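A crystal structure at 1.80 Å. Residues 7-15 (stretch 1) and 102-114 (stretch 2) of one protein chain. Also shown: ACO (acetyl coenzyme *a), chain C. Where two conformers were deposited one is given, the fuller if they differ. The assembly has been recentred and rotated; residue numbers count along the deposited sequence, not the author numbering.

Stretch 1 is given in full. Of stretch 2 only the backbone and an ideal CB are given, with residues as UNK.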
HETATM    1  N   MSE A   7       3.433 -17.650 -19.756  1.00 24.19           N
HETATM    2  CA  MSE A   7       2.153 -16.859 -19.897  1.00 24.70           C
HETATM    3  C   MSE A   7       1.993 -15.789 -18.781  1.00 24.40           C
HETATM    4  O   MSE A   7       2.599 -15.888 -17.691  1.00 24.71           O
HETATM    5  CB  MSE A   7       0.976 -17.832 -19.927  1.00 24.52           C
HETATM    6  CG  MSE A   7       1.165 -18.999 -20.930  1.00 24.04           C
HETATM    7 SE   MSE A   7      -0.045 -20.470 -20.431  0.50 22.21          SE
HETATM    8  CE  MSE A   7      -1.540 -19.280 -20.188  1.00 13.86           C
ATOM      9  N   HIS A   8       1.236 -14.735 -19.079  1.00 23.16           N
ATOM     10  CA  HIS A   8       1.067 -13.627 -18.156  1.00 22.10           C
ATOM     11  C   HIS A   8      -0.372 -13.235 -18.047  1.00 19.63           C
ATOM     12  O   HIS A   8      -1.024 -12.953 -19.066  1.00 20.24           O
ATOM     13  CB  HIS A   8       1.843 -12.401 -18.629  1.00 23.24           C
ATOM     14  CG  HIS A   8       3.319 -12.528 -18.450  1.00 26.48           C
ATOM     15  ND1 HIS A   8       3.986 -11.969 -17.383  1.00 31.71           N
ATOM     16  CD2 HIS A   8       4.253 -13.173 -19.186  1.00 29.60           C
ATOM     17  CE1 HIS A   8       5.275 -12.246 -17.481  1.00 32.55           C
ATOM     18  NE2 HIS A   8       5.464 -12.974 -18.566  1.00 33.15           N
ATOM     19  N   VAL A   9      -0.864 -13.216 -16.805  1.00 16.67           N
ATOM     20  CA  VAL A   9      -2.079 -12.502 -16.469  1.00 13.53           C
ATOM     21  C   VAL A   9      -1.667 -11.012 -16.404  1.00 11.82           C
ATOM     22  O   VAL A   9      -0.571 -10.652 -15.856  1.00 12.56           O
ATOM     23  CB  VAL A   9      -2.655 -12.948 -15.064  1.00 13.29           C
ATOM     24  CG1 VAL A   9      -3.756 -12.027 -14.609  1.00  9.25           C
ATOM     25  CG2 VAL A   9      -3.138 -14.392 -15.088  1.00 11.89           C
ATOM     26  N   LEU A  10      -2.560 -10.162 -16.902  1.00  9.64           N
ATOM     27  CA  LEU A  10      -2.294  -8.726 -17.046  1.00  8.30           C
ATOM     28  C   LEU A  10      -3.077  -7.890 -16.050  1.00  7.73           C
ATOM     29  O   LEU A  10      -2.536  -6.891 -15.560  1.00  6.06           O
ATOM     30  CB  LEU A  10      -2.637  -8.242 -18.470  1.00  8.35           C
ATOM     31  CG  LEU A  10      -1.896  -8.933 -19.616  1.00  8.02           C
ATOM     32  CD1 LEU A  10      -2.522  -8.477 -20.997  1.00  8.08           C
ATOM     33  CD2 LEU A  10      -0.445  -8.627 -19.514  1.00 11.28           C
ATOM     34  N   THR A  11      -4.332  -8.271 -15.762  1.00  7.01           N
ATOM     35  CA  THR A  11      -5.254  -7.453 -14.973  1.00  6.37           C
ATOM     36  C   THR A  11      -5.083  -7.842 -13.506  1.00  6.78           C
ATOM     37  O   THR A  11      -5.145  -9.007 -13.157  1.00  4.72           O
ATOM     38  CB  THR A  11      -6.741  -7.672 -15.398  1.00  6.71           C
ATOM     39  OG1 THR A  11      -6.910  -7.277 -16.790  1.00  8.96           O
ATOM     40  CG2 THR A  11      -7.677  -6.819 -14.541  1.00  7.95           C
ATOM     41  N   LEU A  12      -4.886  -6.840 -12.661  1.00  7.10           N
ATOM     42  CA  LEU A  12      -4.563  -7.045 -11.260  1.00  8.10           C
ATOM     43  C   LEU A  12      -5.873  -6.884 -10.533  1.00  8.08           C
ATOM     44  O   LEU A  12      -6.517  -5.840 -10.688  1.00 11.10           O
ATOM     45  CB  LEU A  12      -3.535  -5.963 -10.828  1.00  7.60           C
ATOM     46  CG  LEU A  12      -2.796  -6.063  -9.525  1.00  5.99           C
ATOM     47  CD1 LEU A  12      -1.799  -7.246  -9.486  1.00  4.24           C
ATOM     48  CD2 LEU A  12      -2.161  -4.708  -9.281  1.00  3.92           C
ATOM     49  N   ASP A  13      -6.242  -7.875  -9.728  1.00  8.34           N
ATOM     50  CA  ASP A  13      -7.449  -7.812  -8.889  1.00  8.29           C
ATOM     51  C   ASP A  13      -7.187  -7.333  -7.458  1.00  6.95           C
ATOM     52  O   ASP A  13      -6.225  -7.760  -6.803  1.00  7.09           O
ATOM     53  CB  ASP A  13      -8.122  -9.154  -8.843  1.00  8.69           C
ATOM     54  CG  ASP A  13      -8.551  -9.637 -10.236  1.00 10.57           C
ATOM     55  OD1 ASP A  13      -8.958  -8.785 -11.071  1.00 12.86           O
ATOM     56  OD2 ASP A  13      -8.483 -10.859 -10.481  1.00 13.88           O
ATOM     57  N   LEU A  14      -8.074  -6.477  -6.971  1.00  6.06           N
ATOM     58  CA  LEU A  14      -7.918  -5.904  -5.636  1.00  5.92           C
ATOM     59  C   LEU A  14      -8.969  -6.597  -4.767  1.00  5.85           C
ATOM     60  O   LEU A  14     -10.154  -6.263  -4.883  1.00  6.08           O
ATOM     61  CB  LEU A  14      -8.160  -4.383  -5.700  1.00  4.68           C
ATOM     62  CG  LEU A  14      -6.959  -3.479  -6.014  1.00  5.45           C
ATOM     63  CD1 LEU A  14      -6.308  -3.769  -7.377  1.00  3.52           C
ATOM     64  CD2 LEU A  14      -7.371  -2.060  -5.953  1.00  7.47           C
ATOM     65  N   ALA A  15      -8.505  -7.583  -3.978  1.00  5.76           N
ATOM     66  CA  ALA A  15      -9.328  -8.410  -3.078  1.00  6.36           C
ATOM     67  C   ALA A  15      -9.306  -7.808  -1.657  1.00  5.67           C
ATOM     68  O   ALA A  15      -8.280  -7.789  -1.001  1.00  4.04           O
ATOM     69  CB  ALA A  15      -8.789  -9.874  -3.033  1.00  6.50           C
ATOM     70  N   UNK A 102       8.689  -3.714 -11.062  1.00  9.50           N
ATOM     71  CA  UNK A 102       9.149  -3.192 -12.355  1.00 10.52           C
ATOM     72  C   UNK A 102       8.379  -3.615 -13.622  1.00 10.82           C
ATOM     73  O   UNK A 102       8.931  -3.550 -14.732  1.00 11.68           O
ATOM     74  CB  UNK A 102      10.610  -3.609 -12.535  1.00 10.52           C
ATOM     75  N   UNK A 103       7.124  -4.045 -13.466  1.00  9.49           N
ATOM     76  CA  UNK A 103       6.295  -4.520 -14.582  1.00  9.57           C
ATOM     77  C   UNK A 103       5.018  -3.684 -14.665  1.00  8.75           C
ATOM     78  O   UNK A 103       4.076  -4.063 -15.331  1.00 10.39           O
ATOM     79  CB  UNK A 103       5.955  -6.003 -14.417  1.00  9.57           C
ATOM     80  N   UNK A 104       4.988  -2.556 -13.981  1.00  9.19           N
ATOM     81  CA  UNK A 104       3.823  -1.689 -13.985  1.00  8.50           C
ATOM     82  C   UNK A 104       2.698  -2.025 -13.033  1.00  8.26           C
ATOM     83  O   UNK A 104       1.653  -1.345 -13.068  1.00  8.68           O
ATOM     84  CB  UNK A 104       3.247  -1.662 -15.402  1.00  8.50           C
ATOM     85  N   UNK A 105       2.874  -3.020 -12.170  1.00  6.46           N
ATOM     86  CA  UNK A 105       1.788  -3.416 -11.268  1.00  6.92           C
ATOM     87  C   UNK A 105       1.475  -2.372 -10.166  1.00  7.57           C
ATOM     88  O   UNK A 105       0.298  -2.212  -9.781  1.00  7.89           O
ATOM     89  CB  UNK A 105       2.147  -4.751 -10.612  1.00  6.92           C
ATOM     90  N   UNK A 106       2.495  -1.630  -9.726  1.00  7.72           N
ATOM     91  CA  UNK A 106       2.322  -0.569  -8.714  1.00  7.25           C
ATOM     92  C   UNK A 106       1.423   0.504  -9.289  1.00  7.08           C
ATOM     93  O   UNK A 106       0.437   0.924  -8.640  1.00  7.44           O
ATOM     94  CB  UNK A 106       3.665   0.027  -8.287  1.00  7.25           C
ATOM     95  N   UNK A 107       1.715   0.913 -10.528  1.00  5.51           N
ATOM     96  CA  UNK A 107       0.887   1.935 -11.170  1.00  5.73           C
ATOM     97  C   UNK A 107      -0.561   1.444 -11.395  1.00  4.71           C
ATOM     98  O   UNK A 107      -1.520   2.162 -11.151  1.00  5.23           O
ATOM     99  CB  UNK A 107       1.513   2.345 -12.504  1.00  5.73           C
ATOM    100  N   UNK A 108      -0.708   0.207 -11.814  1.00  6.02           N
ATOM    101  CA  UNK A 108      -2.036  -0.344 -12.087  1.00  6.64           C
ATOM    102  C   UNK A 108      -2.868  -0.372 -10.786  1.00  5.62           C
ATOM    103  O   UNK A 108      -4.068  -0.028 -10.818  1.00  4.31           O
ATOM    104  CB  UNK A 108      -1.921  -1.747 -12.686  1.00  6.64           C
ATOM    105  N   UNK A 109      -2.224  -0.772  -9.675  1.00  4.70           N
ATOM    106  CA  UNK A 109      -2.920  -0.926  -8.371  1.00  5.38           C
ATOM    107  C   UNK A 109      -3.408   0.457  -7.902  1.00  6.01           C
ATOM    108  O   UNK A 109      -4.539   0.626  -7.423  1.00  6.26           O
ATOM    109  CB  UNK A 109      -1.998  -1.554  -7.324  1.00  5.38           C
ATOM    110  N   UNK A 110      -2.547   1.449  -8.083  1.00  7.39           N
ATOM    111  CA  UNK A 110      -2.866   2.807  -7.674  1.00  8.91           C
ATOM    112  C   UNK A 110      -4.020   3.388  -8.497  1.00  9.73           C
ATOM    113  O   UNK A 110      -4.951   4.049  -7.938  1.00 11.02           O
ATOM    114  CB  UNK A 110      -1.628   3.696  -7.803  1.00  8.91           C
ATOM    115  N   UNK A 111      -3.998   3.128  -9.802  1.00  8.09           N
ATOM    116  CA  UNK A 111      -5.023   3.695 -10.679  1.00 10.05           C
ATOM    117  C   UNK A 111      -6.355   2.964 -10.439  1.00  8.49           C
ATOM    118  O   UNK A 111      -7.410   3.603 -10.431  1.00  7.31           O
ATOM    119  CB  UNK A 111      -4.602   3.591 -12.146  1.00 10.05           C
ATOM    120  N   UNK A 112      -6.307   1.651 -10.218  1.00  7.97           N
ATOM    121  CA  UNK A 112      -7.548   0.917  -9.935  0.60  8.48           C
ATOM    122  C   UNK A 112      -8.155   1.370  -8.598  1.00  8.56           C
ATOM    123  O   UNK A 112      -9.410   1.472  -8.478  1.00  8.12           O
ATOM    124  CB  UNK A 112      -7.282  -0.590  -9.910  0.60  8.48           C
ATOM    125  N   UNK A 113      -7.297   1.661  -7.617  1.00  7.62           N
ATOM    126  CA  UNK A 113      -7.786   2.093  -6.289  1.00  8.38           C
ATOM    127  C   UNK A 113      -8.362   3.512  -6.407  1.00  8.28           C
ATOM    128  O   UNK A 113      -9.481   3.776  -5.961  1.00  8.71           O
ATOM    129  CB  UNK A 113      -6.665   2.052  -5.249  1.00  8.38           C
ATOM    130  N   UNK A 114      -7.648   4.408  -7.071  1.00  9.71           N
ATOM    131  CA  UNK A 114      -8.118   5.806  -7.165  1.00 10.69           C
ATOM    132  C   UNK A 114      -9.439   5.910  -7.958  1.00 11.00           C
ATOM    133  O   UNK A 114     -10.285   6.791  -7.697  1.00 11.09           O
ATOM    134  CB  UNK A 114      -7.047   6.675  -7.827  1.00 10.69           C
TER
HETATM  135  O5B ACO C1001       6.475   1.768 -12.068  1.00 40.16           O
HETATM  136  P1A ACO C1001       5.865   0.274 -11.716  1.00 39.72           P
HETATM  137  O1A ACO C1001       6.640  -0.753 -12.542  1.00 36.96           O
HETATM  138  O2A ACO C1001       4.351   0.395 -11.651  1.00 31.26           O
HETATM  139  O3A ACO C1001       6.382   0.161 -10.174  1.00 34.08           O
HETATM  140  P2A ACO C1001       6.234  -1.146  -9.274  1.00 31.76           P
HETATM  141  O4A ACO C1001       7.666  -1.641  -9.051  1.00 31.40           O
HETATM  142  O5A ACO C1001       5.282  -2.151  -9.878  1.00 28.43           O
HETATM  143  O6A ACO C1001       5.625  -0.424  -7.925  1.00 31.78           O
HETATM  144  CBP ACO C1001       6.526   0.236  -5.719  1.00 27.77           C
HETATM  145  CCP ACO C1001       6.299   0.617  -7.193  1.00 29.91           C
HETATM  146  CDP ACO C1001       5.141   0.107  -5.112  1.00 24.05           C
HETATM  147  CEP ACO C1001       7.283   1.325  -4.964  1.00 27.70           C
HETATM  148  CAP ACO C1001       7.292  -1.112  -5.630  1.00 28.96           C
HETATM  149  OAP ACO C1001       8.614  -0.992  -6.217  1.00 31.25           O
HETATM  150  C9P ACO C1001       7.504  -1.598  -4.209  1.00 28.38           C
HETATM  151  O9P ACO C1001       6.710  -2.350  -3.662  1.00 24.16           O
HETATM  152  N8P ACO C1001       8.614  -1.188  -3.600  1.00 30.05           N
HETATM  153  C7P ACO C1001       9.009  -1.645  -2.253  1.00 28.85           C
HETATM  154  C6P ACO C1001       8.023  -1.255  -1.152  1.00 27.91           C
HETATM  155  C5P ACO C1001       7.826   0.253  -1.102  1.00 29.30           C
HETATM  156  O5P ACO C1001       8.785   1.050  -1.188  1.00 29.15           O
HETATM  157  N4P ACO C1001       6.552   0.652  -0.966  1.00 29.18           N
HETATM  158  C3P ACO C1001       6.204   2.053  -0.881  1.00 27.42           C
HETATM  159  C2P ACO C1001       6.177   2.532   0.549  1.00 29.24           C
HETATM  160  S1P ACO C1001       5.689   4.258   0.691  1.00 34.54           S
HETATM  161  C   ACO C1001       4.024   4.003   0.520  1.00 31.41           C
HETATM  162  O   ACO C1001       3.620   2.882   0.350  1.00 28.49           O
HETATM  163  CH3 ACO C1001       3.056   5.169   0.582  1.00 29.12           C

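Position 102 opens the second stretch with phi 73° and psi 22°, a region that favours glycine, and no atom of stretch 1 lies near its ideal CB. The residue is Gly102, whose N donates a hydrogen bond to O4A of the acetyl coenzyme A (3.1 Å).

Position 103 points its CA-to-CB bond toward stretch 1, but nothing there lies within 5.5 Å of the CB. Only a long side chain could span the gap, and what waits beyond is polar: the imidazole of His8 and the carbonyl of Val9. Lysine or arginine would be reasonable. Arg103 is found. Its NH2 comes to the edge of the His8 ring, 3.2 Å from His8 CE1, while a water that donates to Val9 O (3.1 Å) accepts a weak hydrogen bond from Arg103 NH1 (3.3 Å).

At 104, phi 83° and psi 5° would jam a CB against the preceding carbonyl oxygen, so glycine is called for. Gly104 occupies the N-cap position, and its N donates to ACO O1A (2.8 Å).

The helix begins at 105. Its CB points sideways, 4.5 Å from Leu12 CD2, so a flexible apolar side chain such as leucine or methionine could bend back to that methyl-rich surface. Leu105 does so, its CD2 lying 4.1 Å from Leu12 CD1.

Position 106 turns away from stretch 1 and toward the cofactor. An ideal CB would lie 2.0 Å from ACO O6A, a clash that leaves room only for glycine. Gly106 N donates to ACO O5A (2.8 Å).

Position 107 is out of reach of stretch 1, which sets no demand. Arg107 donates from its backbone N to ACO O2A (2.9 Å), and its side chain forms a salt bridge with position 111.

Position 108 points toward stretch 1, where the carbonyl of Leu10 and the amide of Leu12 offer an acceptor and a donor. A side chain carrying both functions at moderate length would suit, glutamine especially, with glutamate able to meet the amide alone. Gln108 extends its amide group into this site, although the orientation of that group is uncertain.

At 109 the CB points sideways, just 3.7 Å from Leu12 CD2 and 4.8 Å from Leu14 CD1. A small apolar residue fits such close quarters, and Ala109 packs its CB against Leu12 CD2.

Positions 110 and 111 do not meet stretch 1; they are Leu110 and Glu111, whose OE2 is 3.4 Å from Arg107 NH1.

Position 112 points toward stretch 1, its CB 4.2 Å from Leu14 CD1, with Leu12 O 5.4 Å from the CB and the methyl CG2 of Thr11 farther out. A long chain, apolar near its root, would serve: lysine, arginine or methionine. Arg112 lays its guanidinium face against Thr11 CG2, which is 3.6 Å from NH2.

At 113 the CB, pointing sideways, approaches Leu14 CD2, favouring an apolar residue. Phe113 makes that contact through CB (4.2 Å from Leu14 CD2), while its ring leads away.

Position 114, out of reach, is Ala114.

Stretch 2, residues 102-114: GRGLGRQALERFA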
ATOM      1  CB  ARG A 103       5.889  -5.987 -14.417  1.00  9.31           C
ATOM      2  CG  ARG A 103       6.986  -6.915 -13.913  1.00 12.68           C
ATOM      3  CD  ARG A 103       6.600  -8.396 -14.051  1.00 14.53           C
ATOM      4  NE  ARG A 103       5.174  -8.634 -13.773  1.00 18.18           N
ATOM      5  CZ  ARG A 103       4.520  -9.758 -14.080  1.00 19.21           C
ATOM      6  NH1 ARG A 103       3.233  -9.880 -13.803  1.00 18.52           N
ATOM      7  NH2 ARG A 103       5.147 -10.766 -14.669  1.00 20.38           N
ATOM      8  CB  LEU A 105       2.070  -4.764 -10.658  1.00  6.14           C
ATOM      9  CG  LEU A 105       2.209  -5.934 -11.616  1.00  3.96           C
ATOM     10  CD1 LEU A 105       2.668  -7.132 -10.865  1.00  3.25           C
ATOM     11  CD2 LEU A 105       0.895  -6.286 -12.379  1.00  4.98           C
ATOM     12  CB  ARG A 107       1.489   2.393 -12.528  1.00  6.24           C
ATOM     13  CG  ARG A 107       0.539   3.360 -13.230  1.00  8.49           C
ATOM     14  CD  ARG A 107       1.110   3.997 -14.517  1.00 12.77           C
ATOM     15  NE  ARG A 107       0.062   4.731 -15.234  1.00 16.71           N
ATOM     16  CZ  ARG A 107      -0.426   5.940 -14.901  1.00 21.00           C
ATOM     17  NH1 ARG A 107       0.025   6.620 -13.842  1.00 22.47           N
ATOM     18  NH2 ARG A 107      -1.386   6.493 -15.646  1.00 22.14           N
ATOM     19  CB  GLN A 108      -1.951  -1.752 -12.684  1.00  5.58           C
ATOM     20  CG  GLN A 108      -3.325  -2.233 -13.217  1.00  7.13           C
ATOM     21  CD  GLN A 108      -3.338  -3.655 -13.732  1.00  7.78           C
ATOM     22  OE1 GLN A 108      -2.307  -4.223 -14.161  1.00  7.48           O
ATOM     23  NE2 GLN A 108      -4.497  -4.244 -13.674  1.00  3.81           N
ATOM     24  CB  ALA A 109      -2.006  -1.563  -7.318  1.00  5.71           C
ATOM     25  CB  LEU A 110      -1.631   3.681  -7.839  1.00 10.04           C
ATOM     26  CG  LEU A 110      -1.558   4.999  -7.128  1.00 12.16           C
ATOM     27  CD1 LEU A 110      -1.874   4.820  -5.630  1.00 12.90           C
ATOM     28  CD2 LEU A 110      -0.131   5.543  -7.366  1.00 13.74           C
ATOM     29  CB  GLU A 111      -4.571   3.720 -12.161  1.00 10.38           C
ATOM     30  CG  GLU A 111      -3.314   4.668 -12.462  1.00 14.68           C
ATOM     31  CD  GLU A 111      -3.287   6.028 -11.648  1.00 19.62           C
ATOM     32  OE1 GLU A 111      -4.352   6.632 -11.403  1.00 25.59           O
ATOM     33  OE2 GLU A 111      -2.185   6.510 -11.256  1.00 25.50           O
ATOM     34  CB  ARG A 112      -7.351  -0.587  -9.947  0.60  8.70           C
ATOM     35  CG  ARG A 112      -7.158  -1.119 -11.353  0.60  8.81           C
ATOM     36  CD  ARG A 112      -7.350  -2.589 -11.468  0.60  8.51           C
ATOM     37  NE  ARG A 112      -6.864  -3.026 -12.765  0.60  9.99           N
ATOM     38  CZ  ARG A 112      -7.533  -2.892 -13.911  0.60  9.63           C
ATOM     39  NH1 ARG A 112      -8.763  -2.363 -13.932  0.60 10.55           N
ATOM     40  NH2 ARG A 112      -6.984  -3.307 -15.045  0.60  9.05           N
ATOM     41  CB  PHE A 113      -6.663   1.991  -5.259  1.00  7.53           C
ATOM     42  CG  PHE A 113      -7.001   2.622  -3.935  1.00  8.84           C
ATOM     43  CD1 PHE A 113      -8.064   2.130  -3.175  1.00  8.32           C
ATOM     44  CD2 PHE A 113      -6.311   3.735  -3.487  1.00 10.15           C
ATOM     45  CE1 PHE A 113      -8.429   2.737  -1.961  1.00  8.29           C
ATOM     46  CE2 PHE A 113      -6.666   4.359  -2.240  1.00  7.25           C
ATOM     47  CZ  PHE A 113      -7.686   3.869  -1.504  1.00  5.75           C
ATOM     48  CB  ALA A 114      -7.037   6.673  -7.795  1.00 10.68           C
TER
HETATM   49  O   HOH W   1       1.718 -12.543 -15.125  1.00 34.31           O
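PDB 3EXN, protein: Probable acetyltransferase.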